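Local coordinates for protein MarR-family transcriptional regulator (Bordetella bronchiseptica, PDB 6PCO) that regulates biofilm formation as a MarR-family transcription regulator whose binding to DNA is controlled by 6-hydroxynicotinic acid, at residues A[58-61]-A[62-66]; A[148-151]-A[152-155]; A[174-177]-A[178-182]. All coordinates share one frame; numbering follows the deposited sequence.

From the N terminus, contact 1 lies on helix 55-73, contact 2 on helix 143-164 and contact 3 on helix 169-183. Each joins successive turns of one helix, so none closes a long loop, and the three follow in series without nesting or crossing. Contacts 1 and 3 touch: Leu-59 of the first helix packs on Leu-179 and Met-182 of the last, and both contacts also meet the second subunit. Contact 2 touches neither, its centre about 23 Å from that of contact 1 and 25 Å from that of contact 3. The first and last helices pack together at the dimer interface; helix 143-164 reaches toward the winged helix-turn-helix region, contact 2 meeting the other subunit only through Val-153.

Contact 1 of 3, residues A[58-61]-A[62-66]; sequences LLRR and AYQRH. With BU1 (1,4-butanediol), chain E.
Arg-65 N donates to Arg-61 O at 2.9 Å and Gln-64 N to Arg-60 O at the same length, two regular i to i-4 bonds of an unbroken alpha-helix. Tyr-63 N to Leu-59 O and Ala-62 N to Leu-58 O complete the set, so every carbonyl of 58-61 receives an amide from the next turn. One residue beyond Arg-65, the imidazole of His-66 meets the bound 1,4-butanediol: its NE2 and O6 of the diol are hydrogen-bonded at 2.9 Å in a nearly straight line (167°), and either could be the donor. With CG anti to the backbone N (chi1 167°), the ring leads away from 58-61 and offers its edge to the ligand; CE1 lies 3.6 Å from C1 of the diol. The second ring nitrogen, ND1, is bonded to Thr-163 OG1, so hydrogen bonds at both nitrogens fix the ring's rotation. From the second subunit, its Arg-60 NH2 and Gly-56 N also bind the diol, placing this pocket at the dimer interface. Helix 55-73 is the N-terminal helix of the MarR fold, one of the elements through which two subunits of this family pair. Along its flank the side chains of Arg-60 and Gln-64 run side by side in the same direction, CG of the arginine 3.8 Å from NE2 of the amide. Their guanidinium and amide planes are turned 47° apart, an alongside packing rather than a stack. Arg-60 NE is bonded to Tyr-63 OH of the second subunit, whereas Arg-65 reaches the carbonyls of Ser-162 and Thr-163 in its own chain. Arg-61 and Ala-62 pack on Ser-183 of the second subunit.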
loop_
_atom_site.group_PDB
_atom_site.type_symbol
_atom_site.label_atom_id
_atom_site.label_comp_id
_atom_site.label_asym_id
_atom_site.label_seq_id
_atom_site.Cartn_x
_atom_site.Cartn_y
_atom_site.Cartn_z
ATOM N N LEU A 58 -6.598 8.551 0.697
ATOM C CA LEU A 58 -7.725 7.710 1.082
ATOM C C LEU A 58 -7.398 6.250 0.742
ATOM O O LEU A 58 -7.768 5.349 1.511
ATOM C CB LEU A 58 -8.987 8.172 0.349
ATOM C CG LEU A 58 -9.459 9.593 0.655
ATOM C CD1 LEU A 58 -10.439 10.069 -0.407
ATOM C CD2 LEU A 58 -10.084 9.695 2.040
ATOM N N LEU A 59 -6.691 6.035 -0.386
ATOM C CA LEU A 59 -6.188 4.704 -0.744
ATOM C C LEU A 59 -5.195 4.230 0.315
ATOM O O LEU A 59 -5.256 3.089 0.726
ATOM C CB LEU A 59 -5.528 4.724 -2.126
ATOM C CG LEU A 59 -6.488 4.674 -3.316
ATOM C CD1 LEU A 59 -5.736 4.794 -4.620
ATOM C CD2 LEU A 59 -7.299 3.394 -3.317
ATOM N N ARG A 60 -4.303 5.132 0.744
ATOM C CA ARG A 60 -3.297 4.853 1.776
ATOM C C ARG A 60 -4.021 4.440 3.063
ATOM O O ARG A 60 -3.695 3.415 3.641
ATOM C CB ARG A 60 -2.402 6.076 2.006
ATOM C CG ARG A 60 -1.411 5.955 3.158
ATOM C CD ARG A 60 -0.629 7.247 3.396
ATOM N NE ARG A 60 0.043 7.736 2.177
ATOM C CZ ARG A 60 -0.344 8.797 1.440
ATOM N NH1 ARG A 60 -1.248 9.644 1.908
ATOM N NH2 ARG A 60 0.161 9.008 0.227
ATOM N N ARG A 61 -5.020 5.227 3.472
ATOM C CA ARG A 61 -5.714 5.002 4.736
ATOM C C ARG A 61 -6.457 3.660 4.659
ATOM O O ARG A 61 -6.337 2.830 5.549
ATOM C CB ARG A 61 -6.672 6.154 5.062
ATOM C CG ARG A 61 -6.024 7.387 5.670
ATOM C CD ARG A 61 -6.994 8.534 5.958
ATOM N NE ARG A 61 -8.247 8.187 6.631
ATOM C CZ ARG A 61 -8.378 7.938 7.933
ATOM N NH1 ARG A 61 -7.307 7.870 8.705
ATOM N NH2 ARG A 61 -9.579 7.738 8.452
ATOM N N ALA A 62 -7.215 3.454 3.578
ATOM C CA ALA A 62 -8.036 2.275 3.436
ATOM C C ALA A 62 -7.164 1.012 3.383
ATOM O O ALA A 62 -7.585 -0.053 3.860
ATOM C CB ALA A 62 -8.890 2.390 2.208
ATOM N N TYR A 63 -5.963 1.135 2.803
ATOM C CA TYR A 63 -5.007 0.017 2.711
ATOM C C TYR A 63 -4.363 -0.256 4.083
ATOM O O TYR A 63 -4.171 -1.420 4.431
ATOM C CB TYR A 63 -3.972 0.288 1.616
ATOM C CG TYR A 63 -2.845 -0.712 1.557
ATOM C CD1 TYR A 63 -3.041 -2.005 1.093
ATOM C CD2 TYR A 63 -1.568 -0.361 1.966
ATOM C CE1 TYR A 63 -2.006 -2.928 1.062
ATOM C CE2 TYR A 63 -0.523 -1.269 1.942
ATOM C CZ TYR A 63 -0.740 -2.559 1.492
ATOM O OH TYR A 63 0.316 -3.429 1.467
ATOM N N GLN A 64 -4.037 0.800 4.853
ATOM C CA GLN A 64 -3.571 0.653 6.260
ATOM C C GLN A 64 -4.623 -0.137 7.052
ATOM O O GLN A 64 -4.297 -1.088 7.761
ATOM C CB GLN A 64 -3.379 1.976 7.014
ATOM C CG GLN A 64 -2.479 3.001 6.345
ATOM C CD GLN A 64 -1.001 2.790 6.552
ATOM O OE1 GLN A 64 -0.576 1.998 7.391
ATOM N NE2 GLN A 64 -0.204 3.533 5.798
ATOM N N ARG A 65 -5.888 0.290 6.958
ATOM C CA ARG A 65 -6.976 -0.348 7.705
ATOM C C ARG A 65 -7.026 -1.853 7.387
ATOM O O ARG A 65 -7.117 -2.701 8.285
ATOM C CB ARG A 65 -8.317 0.317 7.392
ATOM C CG ARG A 65 -9.466 -0.284 8.190
ATOM C CD ARG A 65 -10.774 0.458 8.042
ATOM N NE ARG A 65 -11.874 -0.432 8.382
ATOM C CZ ARG A 65 -12.397 -1.329 7.553
ATOM N NH1 ARG A 65 -11.808 -1.597 6.395
ATOM N NH2 ARG A 65 -13.519 -1.942 7.885
ATOM N N HIS A 66 -6.952 -2.181 6.102
ATOM C CA HIS A 66 -6.980 -3.556 5.665
ATOM C C HIS A 66 -5.818 -4.345 6.286
ATOM O O HIS A 66 -6.014 -5.472 6.767
ATOM C CB HIS A 66 -6.992 -3.646 4.135
ATOM C CG HIS A 66 -6.703 -5.015 3.652
ATOM N ND1 HIS A 66 -7.629 -6.028 3.756
ATOM C CD2 HIS A 66 -5.593 -5.553 3.101
ATOM C CE1 HIS A 66 -7.111 -7.143 3.266
ATOM N NE2 HIS A 66 -5.857 -6.881 2.850
HETATM C C1 BU1 E . -8.774 -9.829 1.636
HETATM C C2 BU1 E . -7.481 -9.784 0.802
HETATM C C3 BU1 E . -6.228 -10.242 1.554
HETATM C C4 BU1 E . -4.979 -9.844 0.748
HETATM O O5 BU1 E . -9.716 -8.771 1.288
HETATM O O6 BU1 E . -4.263 -8.706 1.286
#

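Contact 2 of 3, residues A[148-151]-A[152-155]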
loop_
_atom_site.group_PDB
_atom_site.type_symbol
_atom_site.label_atom_id
_atom_site.label_comp_id
_atom_site.label_asym_id
_atom_site.label_seq_id
_atom_site.Cartn_x
_atom_site.Cartn_y
_atom_site.Cartn_z
ATOM N N LEU A 148 -0.875 -24.593 4.653
ATOM C CA LEU A 148 -1.000 -23.304 5.296
ATOM C C LEU A 148 -1.955 -22.389 4.507
ATOM O O LEU A 148 -2.808 -21.745 5.101
ATOM C CB LEU A 148 0.403 -22.706 5.447
ATOM C CG LEU A 148 0.469 -21.291 6.026
ATOM C CD1 LEU A 148 -0.065 -21.220 7.450
ATOM C CD2 LEU A 148 1.891 -20.760 5.962
ATOM N N VAL A 149 -1.823 -22.336 3.177
ATOM C CA VAL A 149 -2.767 -21.603 2.319
ATOM C C VAL A 149 -4.206 -22.044 2.633
ATOM O O VAL A 149 -5.066 -21.210 2.811
ATOM C CB VAL A 149 -2.455 -21.831 0.828
ATOM C CG1 VAL A 149 -3.594 -21.393 -0.086
ATOM C CG2 VAL A 149 -1.169 -21.156 0.421
ATOM N N GLU A 150 -4.443 -23.362 2.645
ATOM C CA GLU A 150 -5.756 -23.950 2.894
ATOM C C GLU A 150 -6.230 -23.606 4.320
ATOM O O GLU A 150 -7.365 -23.180 4.483
ATOM C CB GLU A 150 -5.725 -25.457 2.617
ATOM C CG GLU A 150 -5.640 -25.815 1.126
ATOM C CD GLU A 150 -6.604 -25.096 0.177
ATOM O OE1 GLU A 150 -7.838 -25.148 0.412
ATOM O OE2 GLU A 150 -6.125 -24.478 -0.806
ATOM N N GLU A 151 -5.354 -23.738 5.331
ATOM C CA GLU A 151 -5.643 -23.332 6.712
ATOM C C GLU A 151 -6.083 -21.859 6.828
ATOM O O GLU A 151 -6.926 -21.521 7.681
ATOM C CB GLU A 151 -4.422 -23.506 7.614
ATOM C CG GLU A 151 -4.073 -24.945 7.931
ATOM C CD GLU A 151 -5.247 -25.759 8.424
ATOM O OE1 GLU A 151 -5.928 -25.281 9.360
ATOM O OE2 GLU A 151 -5.496 -26.852 7.849
ATOM N N MET A 152 -5.508 -20.963 6.014
ATOM C CA MET A 152 -5.726 -19.520 6.202
ATOM C C MET A 152 -6.969 -19.018 5.442
ATOM O O MET A 152 -7.420 -17.880 5.672
ATOM C CB MET A 152 -4.490 -18.731 5.773
ATOM C CG MET A 152 -3.282 -18.959 6.673
ATOM S SD MET A 152 -3.497 -18.540 8.431
ATOM C CE MET A 152 -3.719 -20.162 9.161
ATOM N N VAL A 153 -7.571 -19.868 4.600
ATOM C CA VAL A 153 -8.624 -19.430 3.667
ATOM C C VAL A 153 -9.824 -18.862 4.424
ATOM O O VAL A 153 -10.270 -17.766 4.099
ATOM C CB VAL A 153 -9.032 -20.544 2.690
ATOM C CG1 VAL A 153 -10.250 -20.157 1.878
ATOM C CG2 VAL A 153 -7.883 -20.891 1.763
ATOM N N PRO A 154 -10.417 -19.592 5.397
ATOM C CA PRO A 154 -11.457 -19.038 6.266
ATOM C C PRO A 154 -11.163 -17.642 6.832
ATOM O O PRO A 154 -12.009 -16.769 6.829
ATOM C CB PRO A 154 -11.471 -20.039 7.431
ATOM C CG PRO A 154 -11.145 -21.347 6.782
ATOM C CD PRO A 154 -10.175 -21.016 5.667
ATOM N N PHE A 155 -9.938 -17.464 7.316
ATOM C CA PHE A 155 -9.512 -16.253 7.966
ATOM C C PHE A 155 -9.420 -15.139 6.922
ATOM O O PHE A 155 -9.879 -14.023 7.139
ATOM C CB PHE A 155 -8.182 -16.511 8.678
ATOM C CG PHE A 155 -8.275 -17.571 9.746
ATOM C CD1 PHE A 155 -8.672 -17.252 11.033
ATOM C CD2 PHE A 155 -7.982 -18.897 9.460
ATOM C CE1 PHE A 155 -8.754 -18.229 12.012
ATOM C CE2 PHE A 155 -8.048 -19.873 10.445
ATOM C CZ PHE A 155 -8.437 -19.537 11.718
#
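Met-152 sets its CG beside the backbone N (chi1 -68°) and bends again at chi2 (-59°), while Leu-148 holds CG anti to its own N (chi1 176°); together these bring the two apolar chains across each other at a slant, Leu-148 CD1 4.0 Å from Met-152 CG. The thioether then folds back, so that its CE lies 3.8 Å from Glu-151 CB. Phe-155 turns a ring edge to the backbone: the backbone O of Glu-151 lies in the ring plane, 3.3 Å from Phe-155 CD2. The main-chain bonds here are irregular. Met-152 N donates to Leu-148 O at 3.0 Å and weakly to Val-149 O, and Val-153 N makes a weak bond to Glu-150 O at 3.3 Å, three residues back. Pro-154 has no N-H to give, and Phe-155 N also lacks a bond to the preceding turn; CD of the proline instead sits 3.7 Å from Glu-150 O. Met-152 also packs on Phe-84, Ile-74 and Pro-75, and Glu-150 OE2 forms a salt bridge with Arg-91 NE, joining this turn to helix 81-93. Val-153 meets Tyr-49 of the second subunit. The result is a proline kink in helix 143-164, the long helix that in MarR proteins connects the winged helix-turn-helix region with the dimerisation helices.

Contact 3 of 3, residues A[174-177]-A[178-182]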
loop_
_atom_site.group_PDB
_atom_site.type_symbol
_atom_site.label_atom_id
_atom_site.label_comp_id
_atom_site.label_asym_id
_atom_site.label_seq_id
_atom_site.Cartn_x
_atom_site.Cartn_y
_atom_site.Cartn_z
ATOM N N ALA A 174 -19.432 -2.174 -6.008
ATOM C CA ALA A 174 -18.999 -0.962 -6.661
ATOM C C ALA A 174 -17.497 -0.732 -6.436
ATOM O O ALA A 174 -16.795 -0.347 -7.363
ATOM C CB ALA A 174 -19.817 0.211 -6.175
ATOM N N ILE A 175 -17.012 -0.974 -5.213
ATOM C CA ILE A 175 -15.626 -0.611 -4.872
ATOM C C ILE A 175 -14.642 -1.594 -5.514
ATOM O O ILE A 175 -13.579 -1.183 -6.009
ATOM C CB ILE A 175 -15.384 -0.480 -3.353
ATOM C CG1 ILE A 175 -14.054 0.229 -3.101
ATOM C CG2 ILE A 175 -15.451 -1.823 -2.648
ATOM C CD1 ILE A 175 -13.756 0.464 -1.657
ATOM N N VAL A 176 -14.987 -2.882 -5.497
ATOM C CA VAL A 176 -14.165 -3.886 -6.152
ATOM C C VAL A 176 -14.062 -3.539 -7.644
ATOM O O VAL A 176 -12.996 -3.687 -8.245
ATOM C CB VAL A 176 -14.707 -5.309 -5.888
ATOM C CG1 VAL A 176 -14.168 -6.355 -6.842
ATOM C CG2 VAL A 176 -14.422 -5.741 -4.452
ATOM N N TYR A 177 -15.162 -3.057 -8.237
ATOM C CA TYR A 177 -15.173 -2.773 -9.676
ATOM C C TYR A 177 -14.309 -1.536 -9.948
ATOM O O TYR A 177 -13.435 -1.564 -10.815
ATOM C CB TYR A 177 -16.603 -2.620 -10.211
ATOM C CG TYR A 177 -16.702 -1.859 -11.511
ATOM C CD1 TYR A 177 -16.428 -2.467 -12.725
ATOM C CD2 TYR A 177 -17.040 -0.518 -11.529
ATOM C CE1 TYR A 177 -16.507 -1.773 -13.921
ATOM C CE2 TYR A 177 -17.129 0.194 -12.714
ATOM C CZ TYR A 177 -16.865 -0.437 -13.918
ATOM O OH TYR A 177 -16.944 0.256 -15.094
ATOM N N LEU A 178 -14.569 -0.457 -9.202
ATOM C CA LEU A 178 -13.859 0.809 -9.369
ATOM C C LEU A 178 -12.357 0.633 -9.085
ATOM O O LEU A 178 -11.525 1.226 -9.787
ATOM C CB LEU A 178 -14.477 1.865 -8.450
ATOM C CG LEU A 178 -15.889 2.326 -8.818
ATOM C CD1 LEU A 178 -16.559 3.047 -7.663
ATOM C CD2 LEU A 178 -15.865 3.233 -10.035
ATOM N N LEU A 179 -12.001 -0.192 -8.087
ATOM C CA LEU A 179 -10.586 -0.424 -7.803
ATOM C C LEU A 179 -9.923 -1.122 -9.001
ATOM O O LEU A 179 -8.832 -0.711 -9.400
ATOM C CB LEU A 179 -10.404 -1.201 -6.494
ATOM C CG LEU A 179 -10.592 -0.373 -5.219
ATOM C CD1 LEU A 179 -10.717 -1.255 -3.989
ATOM C CD2 LEU A 179 -9.452 0.608 -5.021
ATOM N N ARG A 180 -10.581 -2.133 -9.586
ATOM C CA ARG A 180 -10.028 -2.847 -10.770
ATOM C C ARG A 180 -9.911 -1.898 -11.965
ATOM O O ARG A 180 -8.905 -1.939 -12.689
ATOM C CB ARG A 180 -10.883 -4.032 -11.230
ATOM C CG ARG A 180 -10.732 -5.281 -10.383
ATOM C CD ARG A 180 -11.855 -6.262 -10.639
ATOM N NE ARG A 180 -11.641 -6.975 -11.886
ATOM C CZ ARG A 180 -10.952 -8.103 -12.000
ATOM N NH1 ARG A 180 -10.811 -8.673 -13.189
ATOM N NH2 ARG A 180 -10.418 -8.656 -10.921
ATOM N N LYS A 181 -10.951 -1.081 -12.190
ATOM C CA LYS A 181 -10.970 -0.182 -13.336
ATOM C C LYS A 181 -9.814 0.806 -13.170
ATOM O O LYS A 181 -9.123 1.133 -14.127
ATOM C CB LYS A 181 -12.323 0.519 -13.476
ATOM C CG LYS A 181 -12.477 1.378 -14.727
ATOM C CD LYS A 181 -13.923 1.761 -15.048
ATOM C CE LYS A 181 -14.041 2.742 -16.198
ATOM N NZ LYS A 181 -15.429 2.834 -16.713
ATOM N N MET A 182 -9.616 1.239 -11.922
ATOM C CA MET A 182 -8.590 2.199 -11.552
ATOM C C MET A 182 -7.205 1.589 -11.809
ATOM O O MET A 182 -6.335 2.251 -12.386
ATOM C CB MET A 182 -8.744 2.598 -10.081
ATOM C CG MET A 182 -7.624 3.474 -9.549
ATOM S SD MET A 182 -7.943 4.111 -7.880
ATOM C CE MET A 182 -8.730 5.669 -8.284
#
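Tyr-177 lies alongside Lys-181, both chains pointing the same way, with the phenol oxygen OH 3.4 Å from CD of the lysine and CZ 3.8 Å from that same methylene. Extended beyond CG, Lys-181 runs along the ring and ends beside the phenol oxygen, with its ammonium in a salt bridge to Glu-171 of the second subunit. The other carboxylate oxygen of this glutamate is hydrogen-bonded to Tyr-177 OH. This shared partner would keep the phenol oxygen and the ammonium group side by side. Leu-178 CG also touches the ring, 4.1 Å from CD2 of Tyr-177. Elsewhere round the helix, Ile-175 and Leu-179 also run side by side, CG1 of the isoleucine 3.8 Å from CD1 of the leucine. Four i to i-4 amide bonds underlie the packing, among them Lys-181 N to Tyr-177 O at 2.9 Å. Ile-175 further touches Phe-164 of helix 143-164 and Met-182 of the second subunit. With Tyr-177 and Lys-181 turned to Glu-171 of the second subunit and Ile-175 packed along Leu-179, this part of helix 169-183 belongs to the helical dimerisation region of the MarR fold, built from the N- and C-terminal helices of both subunits.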